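PDB 6CKG: D-glycerate 3-kinase from Cryptococcus neoformans var. grubii serotype A, which probably transfers the gamma-phosphate of ATP to the 3-hydroxyl of D-glycerate, as a kinase of the P-loop fold. Local coordinates for residues L66-L71 with L79-L84; Q123-L128 with V177-W182; T261-Q266 with N277-E282. All coordinates share one frame; numbering follows the deposited sequence.

Contacts 1 and 2 are built on neighbouring parallel strands, 79-83 and 176-180, with centres 11 Å apart. Probable hydrogen bonds zip the strands together: Met82 N to Ile178 O, 2.7 Å, and Leu84 N to Glu180 O, 2.8 Å. Helix 63-75 covers one face of the sheet and helix 118-129 the other, where Met82 SD packs on Leu128 CD1 at 3.5 Å. The P-loop leads into helix 63-75, and Glu180 of contact 2 reaches Thr64 at its start, so both probably border the nucleotide site. Contact 3 stands apart at the surface, 29 Å from contact 2 and 26 Å from contact 1 between centres, where a short loop joins helices 258-273 and 281-298.

Contact 1: residues L66-L71 with L79-L84; sequences LLPDYL and LATMSL. With EDO (1,2-ethanediol), chain C.
Helix 63-75, which follows the P-loop, packs here on strand 79-83 at the edge of the central sheet, and Pro68 and Leu71 settle on Leu79. The helix and strand segments run almost antiparallel, at 170°, with their axes 9.0 Å apart. Leu79 divides its two methyls between the helical residues: CD1 lies against Leu71 CB at 3.7 Å, while CD2 reaches Pro68 CA, also at 3.7 Å. With CG of Leu71 anti to the carbonyl carbon (chi1 -70°), its CD1 comes down on Leu79 CD2 at 3.8 Å, the two side chains crossing at about a right angle. Further along the strand, Pro68 CG meets Thr81 OG1 at 3.9 Å. No hydrogen bond crosses the interface; Leu79 N is instead held by the Glu72 carboxylate. At the far end of the strand, Ser83 N donates to O2 of a bound ethanediol over 3.0 Å at 164°, and Ser83 OG bonds to Glu180 OE2 on the adjoining strand. Strand 48-53, P-loop, helix 63-75 and strand 79-83 form the opening beta-alpha-beta crossover of the P-loop kinase fold.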
loop_
_atom_site.group_PDB
_atom_site.type_symbol
_atom_site.label_atom_id
_atom_site.label_comp_id
_atom_site.label_asym_id
_atom_site.label_seq_id
_atom_site.Cartn_x
_atom_site.Cartn_y
_atom_site.Cartn_z
ATOM N N LEU A 66 -14.955 2.107 1.520
ATOM C CA LEU A 66 -16.173 2.822 1.161
ATOM C C LEU A 66 -16.148 3.392 -0.246
ATOM O O LEU A 66 -17.193 3.450 -0.896
ATOM C CB LEU A 66 -16.412 3.979 2.137
ATOM C CG LEU A 66 -16.572 3.600 3.607
ATOM C CD1 LEU A 66 -16.481 4.835 4.477
ATOM C CD2 LEU A 66 -17.898 2.873 3.815
ATOM N N LEU A 67 -14.980 3.815 -0.722
ATOM C CA LEU A 67 -14.910 4.535 -1.988
ATOM C C LEU A 67 -15.427 3.744 -3.184
ATOM O O LEU A 67 -16.128 4.347 -4.016
ATOM C CB LEU A 67 -13.469 4.998 -2.237
ATOM C CG LEU A 67 -13.168 5.738 -3.546
ATOM C CD1 LEU A 67 -13.936 7.056 -3.614
ATOM C CD2 LEU A 67 -11.667 5.988 -3.678
ATOM N N PRO A 68 -15.112 2.450 -3.361
ATOM C CA PRO A 68 -15.670 1.728 -4.524
ATOM C C PRO A 68 -17.187 1.749 -4.594
ATOM O O PRO A 68 -17.747 2.062 -5.656
ATOM C CB PRO A 68 -15.133 0.300 -4.343
ATOM C CG PRO A 68 -13.887 0.467 -3.537
ATOM C CD PRO A 68 -14.166 1.605 -2.602
ATOM N N ASP A 69 -17.879 1.413 -3.502
ATOM C CA ASP A 69 -19.342 1.366 -3.563
ATOM C C ASP A 69 -19.934 2.756 -3.754
ATOM O O ASP A 69 -21.024 2.899 -4.315
ATOM C CB ASP A 69 -19.912 0.727 -2.302
ATOM C CG ASP A 69 -19.596 -0.751 -2.201
ATOM O OD1 ASP A 69 -19.479 -1.417 -3.253
ATOM O OD2 ASP A 69 -19.468 -1.245 -1.064
ATOM N N TYR A 70 -19.228 3.784 -3.295
ATOM C CA TYR A 70 -19.678 5.157 -3.491
ATOM C C TYR A 70 -19.602 5.545 -4.966
ATOM O O TYR A 70 -20.556 6.106 -5.522
ATOM C CB TYR A 70 -18.818 6.085 -2.627
ATOM C CG TYR A 70 -19.297 7.502 -2.526
ATOM C CD1 TYR A 70 -18.858 8.469 -3.422
ATOM C CD2 TYR A 70 -20.165 7.888 -1.514
ATOM C CE1 TYR A 70 -19.279 9.779 -3.322
ATOM C CE2 TYR A 70 -20.602 9.204 -1.416
ATOM C CZ TYR A 70 -20.156 10.137 -2.322
ATOM O OH TYR A 70 -20.585 11.438 -2.227
ATOM N N LEU A 71 -18.470 5.242 -5.620
ATOM C CA LEU A 71 -18.313 5.579 -7.034
ATOM C C LEU A 71 -19.263 4.772 -7.914
ATOM O O LEU A 71 -19.816 5.301 -8.890
ATOM C CB LEU A 71 -16.860 5.362 -7.464
ATOM C CG LEU A 71 -15.880 6.381 -6.858
ATOM C CD1 LEU A 71 -14.414 6.066 -7.182
ATOM C CD2 LEU A 71 -16.244 7.787 -7.312
ATOM N N LEU A 79 -15.566 -0.477 -10.841
ATOM C CA LEU A 79 -14.303 -0.451 -10.123
ATOM C C LEU A 79 -13.760 -1.858 -9.925
ATOM O O LEU A 79 -14.513 -2.838 -9.847
ATOM C CB LEU A 79 -14.449 0.228 -8.755
ATOM C CG LEU A 79 -14.190 1.734 -8.818
ATOM C CD1 LEU A 79 -15.475 2.417 -9.203
ATOM C CD2 LEU A 79 -13.625 2.327 -7.535
ATOM N N ALA A 80 -12.443 -1.939 -9.856
ATOM C CA ALA A 80 -11.744 -3.130 -9.392
ATOM C C ALA A 80 -10.726 -2.651 -8.378
ATOM O O ALA A 80 -10.185 -1.551 -8.525
ATOM C CB ALA A 80 -11.044 -3.886 -10.532
ATOM N N THR A 81 -10.483 -3.450 -7.340
ATOM C CA THR A 81 -9.533 -3.073 -6.297
ATOM C C THR A 81 -8.437 -4.121 -6.162
ATOM O O THR A 81 -8.726 -5.326 -6.115
ATOM C CB THR A 81 -10.229 -2.890 -4.950
ATOM O OG1 THR A 81 -11.161 -1.812 -5.037
ATOM C CG2 THR A 81 -9.187 -2.560 -3.859
ATOM N N MET A 82 -7.184 -3.658 -6.105
ATOM C CA MET A 82 -6.031 -4.470 -5.725
ATOM C C MET A 82 -5.497 -3.965 -4.390
ATOM O O MET A 82 -5.157 -2.781 -4.260
ATOM C CB MET A 82 -4.921 -4.402 -6.781
ATOM C CG MET A 82 -5.140 -5.316 -7.955
ATOM S SD MET A 82 -3.938 -5.086 -9.273
ATOM C CE MET A 82 -2.385 -5.370 -8.395
ATOM N N SER A 83 -5.420 -4.855 -3.405
ATOM C CA SER A 83 -4.821 -4.551 -2.114
ATOM C C SER A 83 -3.472 -5.255 -2.020
ATOM O O SER A 83 -3.384 -6.459 -2.266
ATOM C CB SER A 83 -5.732 -4.997 -0.973
ATOM O OG SER A 83 -7.007 -4.427 -1.121
ATOM N N LEU A 84 -2.432 -4.506 -1.657
ATOM C CA LEU A 84 -1.077 -5.060 -1.642
ATOM C C LEU A 84 -0.974 -6.339 -0.805
ATOM O O LEU A 84 -0.286 -7.290 -1.195
ATOM C CB LEU A 84 -0.100 -4.009 -1.123
ATOM C CG LEU A 84 1.373 -4.416 -1.104
ATOM C CD1 LEU A 84 1.837 -4.613 -2.533
ATOM C CD2 LEU A 84 2.183 -3.312 -0.413
HETATM C C1 EDO C . -8.530 -9.038 -4.296
HETATM O O1 EDO C . -8.382 -9.811 -3.086
HETATM C C2 EDO C . -7.221 -8.314 -4.590
HETATM O O2 EDO C . -6.935 -7.415 -3.509
#

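Contact 2: residues Q123-L128 with V177-W182; sequences QCLAKL and VIFEGW. With EDO (1,2-ethanediol), chain D.
Leu125 and Leu128 of helix 118-129 cover Val177 and Phe179 of strand 176-180, a helix-on-sheet contact in the buried interior of the P-loop kinase fold. The segments run close to antiparallel, at 161°, with axes 10.8 Å apart, and the meeting is wholly apolar. Aliphatic contacts hold the start of the strand segment. Val177 spreads its branches so that CG2 meets Leu128 CB at 4.0 Å, while CG1, anti to the backbone N, meets Leu128 CD1, likewise at 4.0 Å. Leu125 adds a looser touch, its CD1 lying 4.3 Å from Val177 CG1.

The aliphatic-aromatic part falls two residues further along the strand. Leu125 CG is swung opposite its backbone N (chi1 -164°), which carries CD2 to the Phe179 ring. It approaches obliquely, nearest CD2 of the ring at 4.0 Å, the leucine lying crosswise to the phenylalanine. Leu241 of the short helix 239-242 touches both residues, and Met82 of the adjacent strand also packs on the phenylalanine.

Polar interactions come from the strand backbone and from Glu180. Main-chain bonds join Val177 and Phe179 to strand 48-53 on one side of the strand, and Ile178 to strand 79-83 on the other. Glu180 turns to the face of the sheet away from helix 118-129, where OE2, besides its bond to Ser83, has a weak one to Thr64 OG1, at the start of helix 63-75. The other carboxylate oxygen, Glu180 OE1, accepts a hydrogen bond from O2 of an ethanediol molecule at 3.3 Å.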
loop_
_atom_site.group_PDB
_atom_site.type_symbol
_atom_site.label_atom_id
_atom_site.label_comp_id
_atom_site.label_asym_id
_atom_site.label_seq_id
_atom_site.Cartn_x
_atom_site.Cartn_y
_atom_site.Cartn_z
ATOM N N GLN A 123 1.475 -9.169 -13.241
ATOM C CA GLN A 123 0.518 -9.851 -14.108
ATOM C C GLN A 123 -0.897 -9.318 -13.890
ATOM O O GLN A 123 -1.628 -9.061 -14.852
ATOM C CB GLN A 123 0.570 -11.377 -13.881
ATOM C CG GLN A 123 -0.424 -12.172 -14.743
ATOM C CD GLN A 123 -0.446 -13.683 -14.441
ATOM O OE1 GLN A 123 -0.328 -14.109 -13.291
ATOM N NE2 GLN A 123 -0.600 -14.490 -15.487
ATOM N N CYS A 124 -1.305 -9.148 -12.631
ATOM C CA CYS A 124 -2.682 -8.732 -12.374
ATOM C C CYS A 124 -2.914 -7.289 -12.792
ATOM O O CYS A 124 -3.953 -6.966 -13.377
ATOM C CB CYS A 124 -3.026 -8.926 -10.900
ATOM S SG CYS A 124 -3.272 -10.710 -10.527
ATOM N N LEU A 125 -1.954 -6.406 -12.527
ATOM C CA LEU A 125 -2.147 -5.015 -12.914
ATOM C C LEU A 125 -2.154 -4.869 -14.430
ATOM O O LEU A 125 -2.958 -4.111 -14.978
ATOM C CB LEU A 125 -1.073 -4.137 -12.268
ATOM C CG LEU A 125 -1.356 -2.627 -12.257
ATOM C CD1 LEU A 125 -2.853 -2.325 -12.099
ATOM C CD2 LEU A 125 -0.578 -1.994 -11.122
ATOM N N ALA A 126 -1.289 -5.603 -15.131
ATOM C CA ALA A 126 -1.331 -5.552 -16.591
ATOM C C ALA A 126 -2.643 -6.119 -17.125
ATOM O O ALA A 126 -3.214 -5.589 -18.090
ATOM C CB ALA A 126 -0.137 -6.297 -17.185
ATOM N N LYS A 127 -3.149 -7.181 -16.497
ATOM C CA LYS A 127 -4.435 -7.739 -16.906
ATOM C C LYS A 127 -5.553 -6.718 -16.731
ATOM O O LYS A 127 -6.380 -6.529 -17.630
ATOM C CB LYS A 127 -4.731 -9.010 -16.106
ATOM C CG LYS A 127 -5.878 -9.866 -16.670
ATOM C CD LYS A 127 -5.507 -10.490 -18.006
ATOM C CE LYS A 127 -6.557 -11.490 -18.484
ATOM N NZ LYS A 127 -6.532 -12.744 -17.681
ATOM N N LEU A 128 -5.612 -6.065 -15.565
ATOM C CA LEU A 128 -6.648 -5.055 -15.360
ATOM C C LEU A 128 -6.508 -3.914 -16.356
ATOM O O LEU A 128 -7.511 -3.398 -16.864
ATOM C CB LEU A 128 -6.606 -4.523 -13.927
ATOM C CG LEU A 128 -7.028 -5.518 -12.840
ATOM C CD1 LEU A 128 -6.670 -5.019 -11.425
ATOM C CD2 LEU A 128 -8.510 -5.845 -12.939
ATOM N N VAL A 177 -9.171 1.453 -11.393
ATOM C CA VAL A 177 -8.537 0.463 -10.532
ATOM C C VAL A 177 -7.987 1.195 -9.318
ATOM O O VAL A 177 -7.210 2.146 -9.459
ATOM C CB VAL A 177 -7.429 -0.309 -11.267
ATOM C CG1 VAL A 177 -6.604 -1.182 -10.282
ATOM C CG2 VAL A 177 -8.044 -1.190 -12.364
ATOM N N ILE A 178 -8.429 0.786 -8.132
ATOM C CA ILE A 178 -7.833 1.243 -6.882
ATOM C C ILE A 178 -6.758 0.229 -6.495
ATOM O O ILE A 178 -7.050 -0.961 -6.313
ATOM C CB ILE A 178 -8.891 1.381 -5.775
ATOM C CG1 ILE A 178 -10.046 2.282 -6.220
ATOM C CG2 ILE A 178 -8.257 1.915 -4.479
ATOM C CD1 ILE A 178 -9.643 3.693 -6.487
ATOM N N PHE A 179 -5.511 0.686 -6.388
ATOM C CA PHE A 179 -4.383 -0.175 -6.005
ATOM C C PHE A 179 -3.777 0.397 -4.726
ATOM O O PHE A 179 -3.049 1.394 -4.768
ATOM C CB PHE A 179 -3.356 -0.266 -7.132
ATOM C CG PHE A 179 -2.088 -1.059 -6.767
ATOM C CD1 PHE A 179 -2.121 -2.071 -5.816
ATOM C CD2 PHE A 179 -0.874 -0.764 -7.379
ATOM C CE1 PHE A 179 -0.952 -2.786 -5.477
ATOM C CE2 PHE A 179 0.288 -1.474 -7.058
ATOM C CZ PHE A 179 0.236 -2.497 -6.106
ATOM N N GLU A 180 -4.096 -0.212 -3.586
ATOM C CA GLU A 180 -3.799 0.366 -2.285
ATOM C C GLU A 180 -2.821 -0.501 -1.502
ATOM O O GLU A 180 -2.698 -1.708 -1.729
ATOM C CB GLU A 180 -5.071 0.546 -1.465
ATOM C CG GLU A 180 -5.852 -0.722 -1.290
ATOM C CD GLU A 180 -6.086 -1.043 0.163
ATOM O OE1 GLU A 180 -5.289 -0.572 1.006
ATOM O OE2 GLU A 180 -7.063 -1.764 0.457
ATOM N N GLY A 181 -2.138 0.127 -0.552
ATOM C CA GLY A 181 -1.161 -0.596 0.238
ATOM C C GLY A 181 -0.417 0.285 1.210
ATOM O O GLY A 181 -0.199 1.464 0.932
ATOM N N TRP A 182 -0.013 -0.284 2.354
ATOM C CA TRP A 182 0.651 0.511 3.385
ATOM C C TRP A 182 1.957 1.124 2.878
ATOM O O TRP A 182 2.390 2.159 3.381
ATOM C CB TRP A 182 0.903 -0.356 4.624
ATOM C CG TRP A 182 2.024 -1.347 4.444
ATOM C CD1 TRP A 182 1.928 -2.604 3.922
ATOM C CD2 TRP A 182 3.411 -1.155 4.779
ATOM N NE1 TRP A 182 3.166 -3.216 3.918
ATOM C CE2 TRP A 182 4.091 -2.342 4.434
ATOM C CE3 TRP A 182 4.136 -0.096 5.342
ATOM C CZ2 TRP A 182 5.465 -2.508 4.636
ATOM C CZ3 TRP A 182 5.504 -0.254 5.542
ATOM C CH2 TRP A 182 6.157 -1.452 5.184
HETATM C C1 EDO D . -5.574 3.683 3.950
HETATM O O1 EDO D . -4.871 3.709 5.196
HETATM C C2 EDO D . -5.497 2.296 3.320
HETATM O O2 EDO D . -4.390 2.220 2.412
#

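Contact 3: residues T261-Q266 with N277-E282; sequences TWRLQQ and NGMTDE
A bend at chi2 of Arg263 (56°) and another at chi3 of Met279 (-74°) bring the guanidinium and the thioether methyl together. Met279 CE lies over one face of the guanidinium, 3.5 Å from Arg263 NH2 and 3.9 Å from CZ. Over the opposite face, Gln266 NE2 stands 3.7 Å above the plane, so the flat group is sandwiched. Glu267 fixes it further: OE1 makes a salt bridge with Arg263 NH1, while OE2 accepts from Met279 N, tying the loop back to the helix. The second touch pairs Leu264 CD2 with the Asp281 carboxylate, 3.4 Å from OD1 and 3.8 Å from CG. That oxygen has its polar partner in His268 NE2, so the leucine methyl merely lies against the carboxylate. Thr280 is the N-cap of the second helix, its OG1 bonded to Gln283 N. Helices 258-273 and 281-298 thus meet at the surface across their connecting loop, with Val284 touching both Leu264 and Met279, and Phe287 and Ile288 against Arg263. Trp262 anchors the first helix to the turn between strands 313-318 and 324-329 through Ile320 O and a cation-pi contact with Arg322.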
loop_
_atom_site.group_PDB
_atom_site.type_symbol
_atom_site.label_atom_id
_atom_site.label_comp_id
_atom_site.label_asym_id
_atom_site.label_seq_id
_atom_site.Cartn_x
_atom_site.Cartn_y
_atom_site.Cartn_z
ATOM N N THR A 261 -0.543 4.247 17.836
ATOM C CA THR A 261 -1.795 4.459 18.552
ATOM C C THR A 261 -2.976 3.874 17.780
ATOM O O THR A 261 -3.818 3.172 18.349
ATOM C CB THR A 261 -1.993 5.953 18.800
ATOM O OG1 THR A 261 -0.869 6.466 19.527
ATOM C CG2 THR A 261 -3.281 6.203 19.580
ATOM N N TRP A 262 -3.043 4.152 16.476
ATOM C CA TRP A 262 -4.125 3.630 15.645
ATOM C C TRP A 262 -4.117 2.104 15.607
ATOM O O TRP A 262 -5.165 1.462 15.732
ATOM C CB TRP A 262 -4.008 4.191 14.231
ATOM C CG TRP A 262 -4.359 5.636 14.107
ATOM C CD1 TRP A 262 -5.157 6.367 14.938
ATOM C CD2 TRP A 262 -3.917 6.534 13.079
ATOM N NE1 TRP A 262 -5.241 7.667 14.488
ATOM C CE2 TRP A 262 -4.491 7.792 13.347
ATOM C CE3 TRP A 262 -3.098 6.392 11.954
ATOM C CZ2 TRP A 262 -4.266 8.905 12.536
ATOM C CZ3 TRP A 262 -2.874 7.498 11.151
ATOM C CH2 TRP A 262 -3.454 8.742 11.451
ATOM N N ARG A 263 -2.939 1.501 15.424
ATOM C CA ARG A 263 -2.888 0.046 15.320
ATOM C C ARG A 263 -3.266 -0.620 16.635
ATOM O O ARG A 263 -3.835 -1.718 16.631
ATOM C CB ARG A 263 -1.501 -0.406 14.864
ATOM C CG ARG A 263 -1.427 -1.885 14.487
ATOM C CD ARG A 263 -2.443 -2.239 13.405
ATOM N NE ARG A 263 -2.427 -3.660 13.065
ATOM C CZ ARG A 263 -3.061 -4.600 13.757
ATOM N NH1 ARG A 263 -3.761 -4.271 14.835
ATOM N NH2 ARG A 263 -2.998 -5.872 13.378
ATOM N N LEU A 264 -2.967 0.024 17.768
ATOM C CA LEU A 264 -3.451 -0.472 19.055
ATOM C C LEU A 264 -4.970 -0.369 19.148
ATOM O O LEU A 264 -5.639 -1.317 19.576
ATOM C CB LEU A 264 -2.792 0.293 20.204
ATOM C CG LEU A 264 -1.537 -0.352 20.787
ATOM C CD1 LEU A 264 -0.987 0.482 21.933
ATOM C CD2 LEU A 264 -1.845 -1.765 21.253
ATOM N N GLN A 265 -5.531 0.785 18.776
ATOM C CA GLN A 265 -6.988 0.924 18.739
ATOM C C GLN A 265 -7.619 -0.163 17.887
ATOM O O GLN A 265 -8.618 -0.782 18.280
ATOM C CB GLN A 265 -7.394 2.288 18.178
ATOM C CG GLN A 265 -6.944 3.509 18.957
ATOM C CD GLN A 265 -7.513 4.779 18.348
ATOM O OE1 GLN A 265 -8.498 4.725 17.610
ATOM N NE2 GLN A 265 -6.897 5.922 18.645
ATOM N N GLN A 266 -7.056 -0.386 16.694
ATOM C CA GLN A 266 -7.589 -1.397 15.788
ATOM C C GLN A 266 -7.606 -2.772 16.448
ATOM O O GLN A 266 -8.608 -3.492 16.376
ATOM C CB GLN A 266 -6.770 -1.441 14.495
ATOM C CG GLN A 266 -7.159 -2.614 13.580
ATOM C CD GLN A 266 -6.307 -2.723 12.321
ATOM O OE1 GLN A 266 -5.772 -1.728 11.823
ATOM N NE2 GLN A 266 -6.182 -3.944 11.799
ATOM N N ASN A 277 -9.696 -12.287 20.669
ATOM C CA ASN A 277 -8.560 -12.961 20.047
ATOM C C ASN A 277 -7.762 -11.931 19.254
ATOM O O ASN A 277 -8.265 -11.366 18.275
ATOM C CB ASN A 277 -9.035 -14.103 19.151
ATOM C CG ASN A 277 -9.873 -15.115 19.905
ATOM O OD1 ASN A 277 -11.089 -15.202 19.710
ATOM N ND2 ASN A 277 -9.227 -15.884 20.779
ATOM N N GLY A 278 -6.532 -11.680 19.684
ATOM C CA GLY A 278 -5.683 -10.729 18.990
ATOM C C GLY A 278 -4.368 -10.560 19.717
ATOM O O GLY A 278 -4.131 -11.155 20.774
ATOM N N MET A 279 -3.510 -9.727 19.134
ATOM C CA MET A 279 -2.211 -9.465 19.733
ATOM C C MET A 279 -2.360 -8.730 21.059
ATOM O O MET A 279 -3.304 -7.962 21.274
ATOM C CB MET A 279 -1.340 -8.636 18.789
ATOM C CG MET A 279 -0.927 -9.349 17.523
ATOM S SD MET A 279 0.192 -8.340 16.535
ATOM C CE MET A 279 -0.916 -7.107 15.851
ATOM N N THR A 280 -1.409 -8.975 21.954
ATOM C CA THR A 280 -1.277 -8.155 23.145
ATOM C C THR A 280 -0.748 -6.773 22.763
ATOM O O THR A 280 -0.242 -6.553 21.656
ATOM C CB THR A 280 -0.340 -8.825 24.144
ATOM O OG1 THR A 280 0.997 -8.771 23.638
ATOM C CG2 THR A 280 -0.740 -10.282 24.340
ATOM N N ASP A 281 -0.868 -5.824 23.690
ATOM C CA ASP A 281 -0.338 -4.494 23.416
ATOM C C ASP A 281 1.148 -4.560 23.075
ATOM O O ASP A 281 1.600 -3.930 22.112
ATOM C CB ASP A 281 -0.586 -3.568 24.604
ATOM C CG ASP A 281 -2.035 -3.170 24.734
ATOM O OD1 ASP A 281 -2.850 -3.628 23.904
ATOM O OD2 ASP A 281 -2.368 -2.400 25.662
ATOM N N GLU A 282 1.917 -5.348 23.826
ATOM C CA GLU A 282 3.344 -5.444 23.538
ATOM C C GLU A 282 3.581 -6.051 22.163
ATOM O O GLU A 282 4.445 -5.586 21.412
ATOM C CB GLU A 282 4.057 -6.251 24.627
#